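Local coordinates for protein alpha-glucosidase (Pseudoalteromonas sp. K8, PDB 5HQA) that hydrolyses alpha-glucosides as a glycoside hydrolase of family 97, carries calcium and magnesium ions and is activated by chloride, at residues I547-T552 with A655-A660; Y303-V308 with D542-I547. All coordinates share one frame; numbering follows the deposited sequence.

Contact 1. Residues I547-T552 with A655-A660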
ATOM      1  N   ILE A 547     -13.037 -10.515 -14.787  1.00 14.70           N
ATOM      2  CA  ILE A 547     -12.490  -9.168 -14.673  1.00 14.08           C
ATOM      3  C   ILE A 547     -13.553  -8.134 -15.023  1.00 16.95           C
ATOM      4  O   ILE A 547     -13.640  -7.073 -14.393  1.00 15.79           O
ATOM      5  CB  ILE A 547     -11.241  -9.025 -15.561  1.00 15.02           C
ATOM      6  CG1 ILE A 547     -10.175 -10.029 -15.130  1.00 12.39           C
ATOM      7  CG2 ILE A 547     -10.695  -7.602 -15.494  1.00 14.55           C
ATOM      8  CD1 ILE A 547      -8.871  -9.946 -15.944  1.00 15.04           C
ATOM      9  N   GLN A 548     -14.382  -8.426 -16.028  1.00 16.62           N
ATOM     10  CA  GLN A 548     -15.471  -7.517 -16.359  1.00 16.37           C
ATOM     11  C   GLN A 548     -16.461  -7.394 -15.215  1.00 17.24           C
ATOM     12  O   GLN A 548     -17.036  -6.321 -15.006  1.00 17.78           O
ATOM     13  CB  GLN A 548     -16.196  -7.994 -17.609  1.00 15.10           C
ATOM     14  CG  GLN A 548     -15.379  -7.893 -18.877  1.00 15.17           C
ATOM     15  CD  GLN A 548     -16.137  -8.459 -20.050  1.00 25.54           C
ATOM     16  OE1 GLN A 548     -16.039  -9.647 -20.343  1.00 28.72           O
ATOM     17  NE2 GLN A 548     -16.928  -7.623 -20.705  1.00 24.32           N
ATOM     18  N   ASP A 549     -16.683  -8.483 -14.472  1.00 15.85           N
ATOM     19  CA  ASP A 549     -17.704  -8.472 -13.429  1.00 16.83           C
ATOM     20  C   ASP A 549     -17.210  -7.845 -12.129  1.00 15.42           C
ATOM     21  O   ASP A 549     -18.002  -7.228 -11.406  1.00 17.18           O
ATOM     22  CB  ASP A 549     -18.188  -9.894 -13.127  1.00 16.87           C
ATOM     23  CG  ASP A 549     -19.091 -10.470 -14.210  1.00 20.64           C
ATOM     24  OD1 ASP A 549     -19.478  -9.750 -15.164  1.00 21.28           O
ATOM     25  OD2 ASP A 549     -19.433 -11.667 -14.079  1.00 21.42           O
ATOM     26  N   VAL A 550     -15.932  -7.992 -11.801  1.00 14.80           N
ATOM     27  CA  VAL A 550     -15.510  -7.792 -10.414  1.00 13.70           C
ATOM     28  C   VAL A 550     -15.501  -6.303 -10.068  1.00 15.09           C
ATOM     29  O   VAL A 550     -15.016  -5.480 -10.859  1.00 14.34           O
ATOM     30  CB  VAL A 550     -14.145  -8.457 -10.155  1.00 13.76           C
ATOM     31  CG1 VAL A 550     -13.004  -7.776 -10.949  1.00 13.65           C
ATOM     32  CG2 VAL A 550     -13.836  -8.519  -8.651  1.00 12.31           C
ATOM     33  N   PRO A 551     -16.037  -5.907  -8.913  1.00 15.53           N
ATOM     34  CA  PRO A 551     -15.957  -4.508  -8.476  1.00 14.85           C
ATOM     35  C   PRO A 551     -14.597  -4.220  -7.840  1.00 15.36           C
ATOM     36  O   PRO A 551     -13.753  -5.108  -7.683  1.00 13.72           O
ATOM     37  CB  PRO A 551     -17.098  -4.394  -7.463  1.00 17.94           C
ATOM     38  CG  PRO A 551     -17.265  -5.776  -6.919  1.00 17.44           C
ATOM     39  CD  PRO A 551     -16.886  -6.725  -8.031  1.00 15.76           C
ATOM     40  N   THR A 552     -14.383  -2.939  -7.499  1.00 13.83           N
ATOM     41  CA  THR A 552     -13.163  -2.497  -6.832  1.00 15.01           C
ATOM     42  C   THR A 552     -13.477  -1.724  -5.553  1.00 16.60           C
ATOM     43  O   THR A 552     -12.576  -1.102  -4.972  1.00 14.67           O
ATOM     44  CB  THR A 552     -12.300  -1.622  -7.753  1.00 13.58           C
ATOM     45  OG1 THR A 552     -12.941  -0.354  -7.942  1.00 13.96           O
ATOM     46  CG2 THR A 552     -12.095  -2.283  -9.115  1.00 12.36           C
ATOM     47  N   ALA A 655     -11.012 -17.669  -8.098  1.00 12.87           N
ATOM     48  CA  ALA A 655     -11.810 -16.455  -8.033  1.00 12.21           C
ATOM     49  C   ALA A 655     -13.271 -16.847  -8.152  1.00 14.97           C
ATOM     50  O   ALA A 655     -13.625 -17.683  -8.993  1.00 14.78           O
ATOM     51  CB  ALA A 655     -11.432 -15.483  -9.158  1.00 12.14           C
ATOM     52  N   ILE A 656     -14.126 -16.260  -7.313  1.00 13.09           N
ATOM     53  CA  ILE A 656     -15.540 -16.617  -7.302  1.00 13.44           C
ATOM     54  C   ILE A 656     -16.385 -15.358  -7.259  1.00 15.63           C
ATOM     55  O   ILE A 656     -16.130 -14.460  -6.449  1.00 15.20           O
ATOM     56  CB  ILE A 656     -15.902 -17.517  -6.108  1.00 14.60           C
ATOM     57  CG1 ILE A 656     -14.996 -18.744  -6.070  1.00 15.24           C
ATOM     58  CG2 ILE A 656     -17.383 -17.926  -6.183  1.00 14.39           C
ATOM     59  CD1 ILE A 656     -15.286 -19.638  -4.905  1.00 16.01           C
ATOM     60  N   ARG A 657     -17.405 -15.304  -8.107  1.00 15.94           N
ATOM     61  CA  ARG A 657     -18.487 -14.340  -7.966  1.00 14.58           C
ATOM     62  C   ARG A 657     -19.691 -15.065  -7.374  1.00 15.14           C
ATOM     63  O   ARG A 657     -20.175 -16.040  -7.953  1.00 17.86           O
ATOM     64  CB  ARG A 657     -18.857 -13.708  -9.309  1.00 15.40           C
ATOM     65  CG  ARG A 657     -20.103 -12.854  -9.215  1.00 15.58           C
ATOM     66  CD  ARG A 657     -20.502 -12.249 -10.543  1.00 16.92           C
ATOM     67  NE  ARG A 657     -21.718 -11.459 -10.357  1.00 18.77           N
ATOM     68  CZ  ARG A 657     -22.433 -10.935 -11.347  1.00 21.07           C
ATOM     69  NH1 ARG A 657     -22.056 -11.119 -12.606  1.00 20.16           N
ATOM     70  NH2 ARG A 657     -23.527 -10.231 -11.074  1.00 20.54           N
ATOM     71  N   PHE A 658     -20.154 -14.611  -6.212  1.00 15.15           N
ATOM     72  CA  PHE A 658     -21.380 -15.126  -5.609  1.00 15.79           C
ATOM     73  C   PHE A 658     -22.498 -14.181  -6.021  1.00 19.27           C
ATOM     74  O   PHE A 658     -22.693 -13.126  -5.410  1.00 19.41           O
ATOM     75  CB  PHE A 658     -21.256 -15.220  -4.092  1.00 17.13           C
ATOM     76  CG  PHE A 658     -20.231 -16.205  -3.636  1.00 16.62           C
ATOM     77  CD1 PHE A 658     -20.554 -17.551  -3.523  1.00 17.68           C
ATOM     78  CD2 PHE A 658     -18.945 -15.792  -3.322  1.00 14.52           C
ATOM     79  CE1 PHE A 658     -19.608 -18.471  -3.101  1.00 17.39           C
ATOM     80  CE2 PHE A 658     -17.987 -16.705  -2.902  1.00 15.30           C
ATOM     81  CZ  PHE A 658     -18.319 -18.046  -2.791  1.00 17.00           C
ATOM     82  N   LYS A 659     -23.223 -14.552  -7.071  1.00 16.96           N
ATOM     83  CA  LYS A 659     -24.264 -13.688  -7.612  1.00 17.59           C
ATOM     84  C   LYS A 659     -25.544 -13.891  -6.810  1.00 20.58           C
ATOM     85  O   LYS A 659     -26.123 -14.982  -6.825  1.00 20.38           O
ATOM     86  CB  LYS A 659     -24.477 -13.993  -9.089  1.00 18.10           C
ATOM     87  CG  LYS A 659     -25.571 -13.191  -9.742  1.00 23.97           C
ATOM     88  CD  LYS A 659     -25.766 -13.703 -11.165  1.00 30.51           C
ATOM     89  CE  LYS A 659     -26.543 -12.718 -12.005  1.00 38.41           C
ATOM     90  NZ  LYS A 659     -26.604 -13.187 -13.417  0.71 41.76           N
ATOM     91  N   ALA A 660     -25.985 -12.846  -6.106  1.00 20.59           N
ATOM     92  CA  ALA A 660     -27.248 -12.917  -5.380  1.00 20.76           C
ATOM     93  C   ALA A 660     -28.383 -13.116  -6.366  1.00 21.44           C
ATOM     94  O   ALA A 660     -28.433 -12.455  -7.407  1.00 23.03           O
ATOM     95  CB  ALA A 660     -27.476 -11.644  -4.566  1.00 19.37           C
TER
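D549 and R657 meet in the single salt bridge between these two segments, which joins the end of helix 541-549 to strand 653-660, a strand of the antiparallel C-terminal sheet. I547 and Q548 belong to the last turn of that helix and lead up to D549, the residue that reaches across. Its CG lies beside the backbone N and anti to the carbonyl carbon (chi1 -74°), which swings the carboxylate out toward the strand. OD2 comes to the edge of the R657 guanidinium, near its plane, with D549 OD2 3.1 Å from R657 NH1. The bond is bent, 142° at the hydrogen, and weak; the two flat groups stand 79° apart, so the carboxylate offers one oxygen and not a two-point grip. The aliphatic part of the arginine passes close too, with R657 CD 3.7 Å from D549 OD2. The other oxygen, D549 OD1, is held by Q545 NE2 from the preceding turn of the helix. V550 then leaves helical geometry, and the seam is backed by K265, whose NZ is hydrogen-bonded to the carbonyl O atoms of I547 and V550, and by Y586, on which the side chains of V550, P551 and R657 all rest. On the strand side, R657 runs extended from CG to NE, and its NH2 makes a second salt bridge, to D584 OD1. The guanidinium is thus shared between two carboxylates, and D549, itself secured through Q545, probably adds a modest electrostatic tie between the two domains at this partly exposed seam.

Contact 2. Residues Y303-V308 with D542-I547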
ATOM      1  N   TYR A 303     -15.956  -3.127 -23.086  1.00 23.69           N
ATOM      2  CA  TYR A 303     -15.818  -4.167 -22.075  1.00 22.43           C
ATOM      3  C   TYR A 303     -15.931  -3.650 -20.647  1.00 24.18           C
ATOM      4  O   TYR A 303     -15.721  -4.420 -19.706  1.00 27.35           O
ATOM      5  CB  TYR A 303     -14.504  -4.920 -22.295  1.00 21.49           C
ATOM      6  CG  TYR A 303     -14.575  -5.744 -23.559  1.00 23.58           C
ATOM      7  CD1 TYR A 303     -15.340  -6.903 -23.604  1.00 25.35           C
ATOM      8  CD2 TYR A 303     -13.922  -5.344 -24.720  1.00 23.14           C
ATOM      9  CE1 TYR A 303     -15.430  -7.662 -24.760  1.00 26.75           C
ATOM     10  CE2 TYR A 303     -14.013  -6.097 -25.891  1.00 25.91           C
ATOM     11  CZ  TYR A 303     -14.768  -7.255 -25.899  1.00 26.51           C
ATOM     12  OH  TYR A 303     -14.866  -8.014 -27.042  1.00 26.62           O
ATOM     13  N   GLY A 304     -16.274  -2.379 -20.457  1.00 22.95           N
ATOM     14  CA  GLY A 304     -16.623  -1.896 -19.137  1.00 22.15           C
ATOM     15  C   GLY A 304     -15.485  -1.366 -18.291  1.00 25.52           C
ATOM     16  O   GLY A 304     -15.490  -1.547 -17.070  1.00 30.37           O
ATOM     17  N   PHE A 305     -14.518  -0.685 -18.903  1.00 19.38           N
ATOM     18  CA  PHE A 305     -13.417  -0.079 -18.170  1.00 17.58           C
ATOM     19  C   PHE A 305     -13.554   1.436 -18.189  1.00 20.41           C
ATOM     20  O   PHE A 305     -13.973   2.019 -19.193  1.00 19.94           O
ATOM     21  CB  PHE A 305     -12.075  -0.529 -18.748  1.00 15.90           C
ATOM     22  CG  PHE A 305     -11.830  -1.998 -18.563  1.00 17.32           C
ATOM     23  CD1 PHE A 305     -12.295  -2.913 -19.491  1.00 17.45           C
ATOM     24  CD2 PHE A 305     -11.187  -2.466 -17.427  1.00 17.08           C
ATOM     25  CE1 PHE A 305     -12.102  -4.272 -19.306  1.00 18.83           C
ATOM     26  CE2 PHE A 305     -10.985  -3.827 -17.235  1.00 17.56           C
ATOM     27  CZ  PHE A 305     -11.444  -4.731 -18.176  1.00 18.60           C
ATOM     28  N   ASP A 306     -13.213   2.067 -17.061  1.00 19.61           N
ATOM     29  CA  ASP A 306     -13.486   3.490 -16.876  1.00 21.96           C
ATOM     30  C   ASP A 306     -12.471   4.389 -17.568  1.00 22.44           C
ATOM     31  O   ASP A 306     -12.800   5.531 -17.910  1.00 21.93           O
ATOM     32  CB  ASP A 306     -13.504   3.840 -15.385  1.00 23.01           C
ATOM     33  CG  ASP A 306     -14.672   3.225 -14.652  1.00 34.77           C
ATOM     34  OD1 ASP A 306     -15.673   2.872 -15.304  1.00 37.55           O
ATOM     35  OD2 ASP A 306     -14.592   3.110 -13.410  1.00 41.34           O
ATOM     36  N   GLY A 307     -11.234   3.923 -17.737  1.00 18.92           N
ATOM     37  CA  GLY A 307     -10.187   4.808 -18.209  1.00 17.28           C
ATOM     38  C   GLY A 307      -9.071   4.046 -18.886  1.00 18.35           C
ATOM     39  O   GLY A 307      -8.959   2.822 -18.777  1.00 16.32           O
ATOM     40  N   VAL A 308      -8.242   4.806 -19.600  1.00 17.18           N
ATOM     41  CA  VAL A 308      -7.069   4.281 -20.291  1.00 15.08           C
ATOM     42  C   VAL A 308      -5.858   5.076 -19.823  1.00 14.85           C
ATOM     43  O   VAL A 308      -5.767   6.282 -20.082  1.00 16.35           O
ATOM     44  CB  VAL A 308      -7.210   4.361 -21.817  1.00 15.50           C
ATOM     45  CG1 VAL A 308      -5.914   3.923 -22.492  1.00 15.97           C
ATOM     46  CG2 VAL A 308      -8.396   3.523 -22.289  1.00 15.87           C
ATOM     47  N   ASP A 542     -14.059 -16.129 -21.750  1.00 16.38           N
ATOM     48  CA  ASP A 542     -14.736 -16.692 -20.584  1.00 15.88           C
ATOM     49  C   ASP A 542     -14.019 -16.299 -19.300  1.00 18.03           C
ATOM     50  O   ASP A 542     -14.655 -15.890 -18.319  1.00 16.27           O
ATOM     51  CB  ASP A 542     -14.834 -18.209 -20.702  1.00 16.15           C
ATOM     52  CG  ASP A 542     -15.793 -18.644 -21.812  1.00 28.84           C
ATOM     53  OD1 ASP A 542     -16.824 -17.960 -22.032  1.00 27.63           O
ATOM     54  OD2 ASP A 542     -15.516 -19.673 -22.466  1.00 27.14           O
ATOM     55  N   ALA A 543     -12.690 -16.425 -19.288  1.00 15.59           N
ATOM     56  CA  ALA A 543     -11.918 -15.972 -18.137  1.00 14.11           C
ATOM     57  C   ALA A 543     -12.044 -14.468 -17.960  1.00 14.68           C
ATOM     58  O   ALA A 543     -12.124 -13.970 -16.829  1.00 13.59           O
ATOM     59  CB  ALA A 543     -10.448 -16.367 -18.303  1.00 15.54           C
ATOM     60  N   PHE A 544     -12.056 -13.726 -19.071  1.00 14.22           N
ATOM     61  CA  PHE A 544     -12.132 -12.271 -19.003  1.00 15.47           C
ATOM     62  C   PHE A 544     -13.420 -11.805 -18.337  1.00 17.82           C
ATOM     63  O   PHE A 544     -13.462 -10.705 -17.770  1.00 15.84           O
ATOM     64  CB  PHE A 544     -12.017 -11.694 -20.419  1.00 15.75           C
ATOM     65  CG  PHE A 544     -11.809 -10.200 -20.463  1.00 17.62           C
ATOM     66  CD1 PHE A 544     -10.896  -9.585 -19.620  1.00 20.07           C
ATOM     67  CD2 PHE A 544     -12.501  -9.420 -21.384  1.00 22.78           C
ATOM     68  CE1 PHE A 544     -10.691  -8.219 -19.680  1.00 21.17           C
ATOM     69  CE2 PHE A 544     -12.303  -8.050 -21.449  1.00 21.27           C
ATOM     70  CZ  PHE A 544     -11.402  -7.451 -20.591  1.00 20.16           C
ATOM     71  N   GLN A 545     -14.475 -12.628 -18.385  1.00 14.73           N
ATOM     72  CA  GLN A 545     -15.747 -12.238 -17.780  1.00 15.01           C
ATOM     73  C   GLN A 545     -15.600 -11.938 -16.289  1.00 16.12           C
ATOM     74  O   GLN A 545     -16.283 -11.045 -15.769  1.00 16.11           O
ATOM     75  CB  GLN A 545     -16.797 -13.330 -18.003  1.00 15.52           C
ATOM     76  CG  GLN A 545     -18.206 -12.913 -17.594  1.00 19.75           C
ATOM     77  CD  GLN A 545     -18.744 -11.779 -18.448  1.00 23.93           C
ATOM     78  OE1 GLN A 545     -18.828 -11.887 -19.676  1.00 24.19           O
ATOM     79  NE2 GLN A 545     -19.105 -10.677 -17.802  1.00 21.79           N
ATOM     80  N   PHE A 546     -14.711 -12.646 -15.583  1.00 14.04           N
ATOM     81  CA  PHE A 546     -14.546 -12.332 -14.167  1.00 13.89           C
ATOM     82  C   PHE A 546     -14.015 -10.919 -13.973  1.00 16.15           C
ATOM     83  O   PHE A 546     -14.473 -10.193 -13.083  1.00 15.57           O
ATOM     84  CB  PHE A 546     -13.619 -13.317 -13.464  1.00 13.44           C
ATOM     85  CG  PHE A 546     -13.515 -13.043 -11.993  1.00 13.07           C
ATOM     86  CD1 PHE A 546     -14.551 -13.413 -11.139  1.00 14.40           C
ATOM     87  CD2 PHE A 546     -12.424 -12.356 -11.470  1.00 14.61           C
ATOM     88  CE1 PHE A 546     -14.485 -13.131  -9.772  1.00 12.87           C
ATOM     89  CE2 PHE A 546     -12.351 -12.071 -10.110  1.00 14.19           C
ATOM     90  CZ  PHE A 546     -13.387 -12.458  -9.262  1.00 13.81           C
ATOM     91  N   ILE A 547     -13.037 -10.515 -14.787  1.00 14.70           N
ATOM     92  CA  ILE A 547     -12.490  -9.168 -14.673  1.00 14.08           C
ATOM     93  C   ILE A 547     -13.553  -8.134 -15.023  1.00 16.95           C
ATOM     94  O   ILE A 547     -13.640  -7.073 -14.393  1.00 15.79           O
ATOM     95  CB  ILE A 547     -11.241  -9.025 -15.561  1.00 15.02           C
ATOM     96  CG1 ILE A 547     -10.175 -10.029 -15.130  1.00 12.39           C
ATOM     97  CG2 ILE A 547     -10.695  -7.602 -15.494  1.00 14.55           C
ATOM     98  CD1 ILE A 547      -8.871  -9.946 -15.944  1.00 15.04           C
TER
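An aromatic cluster of Y303, F305 and F544 packs helix 541-549 against the catalytic TIM barrel, at the turn where helix 290-303 gives way to strand 307-310. This turn enters the strand at its N-terminal end, the end of a TIM barrel remote from the catalytic face. Helix 290-303 stops at Y303, and G304, with a positive phi, carries the chain on to F305, whose ring also touches A300, K265 and I267 of the barrel. F544 has its CG anti to the backbone N (chi1 -169°), which carries the ring off the helix to where its CE2 corner meets Y303 and its CZ end meets F305. It presents an edge to the face of Y303 in an offset edge-to-face pair, with ring centroids 5.7 Å apart and planes at 62°; F544 CE2 lies 3.9 Å from Y303 CG. Toward F305 the arrangement differs: the rings arrive from opposite directions and meet rim to rim with their planes 18° apart, neither over the face of the other. Y537 stacks on F544 as well, and F299 meets Y303, so the cluster extends beyond these three rings. An alanine in place of F544 would probably open a gap between barrel and helix, leaving Y303 without the edge against its face and F305 without its rim partner. The tightest touch is F305 CE1 to F544 CZ at 3.5 Å. One turn further along the helix, I547 CG2 meets the same phenylalanine at the edge of its ring, 4.0 Å from F305 CZ.

From the N terminus the chain first passes 303-308, then runs through most of the rest of the barrel before helix 541-549 returns to close contact 2, a loop of 233 intervening residues. Contact 1 opens from the same helix and closes on strand 653-660 after 102 intervening residues, an excursion whose regular structure is all strand. The two loops neither nest nor cross: they follow in series and share I547. Because helix 541-549 touches the 303-308 turn in contact 2 and strand 653-660 in contact 1, it lies between barrel and C-terminal sheet. The contacts also touch directly: Q548 NE2 sits 3.4 Å from Y303 CD1, and A655 CB sits 3.6 Å from F546 CZ.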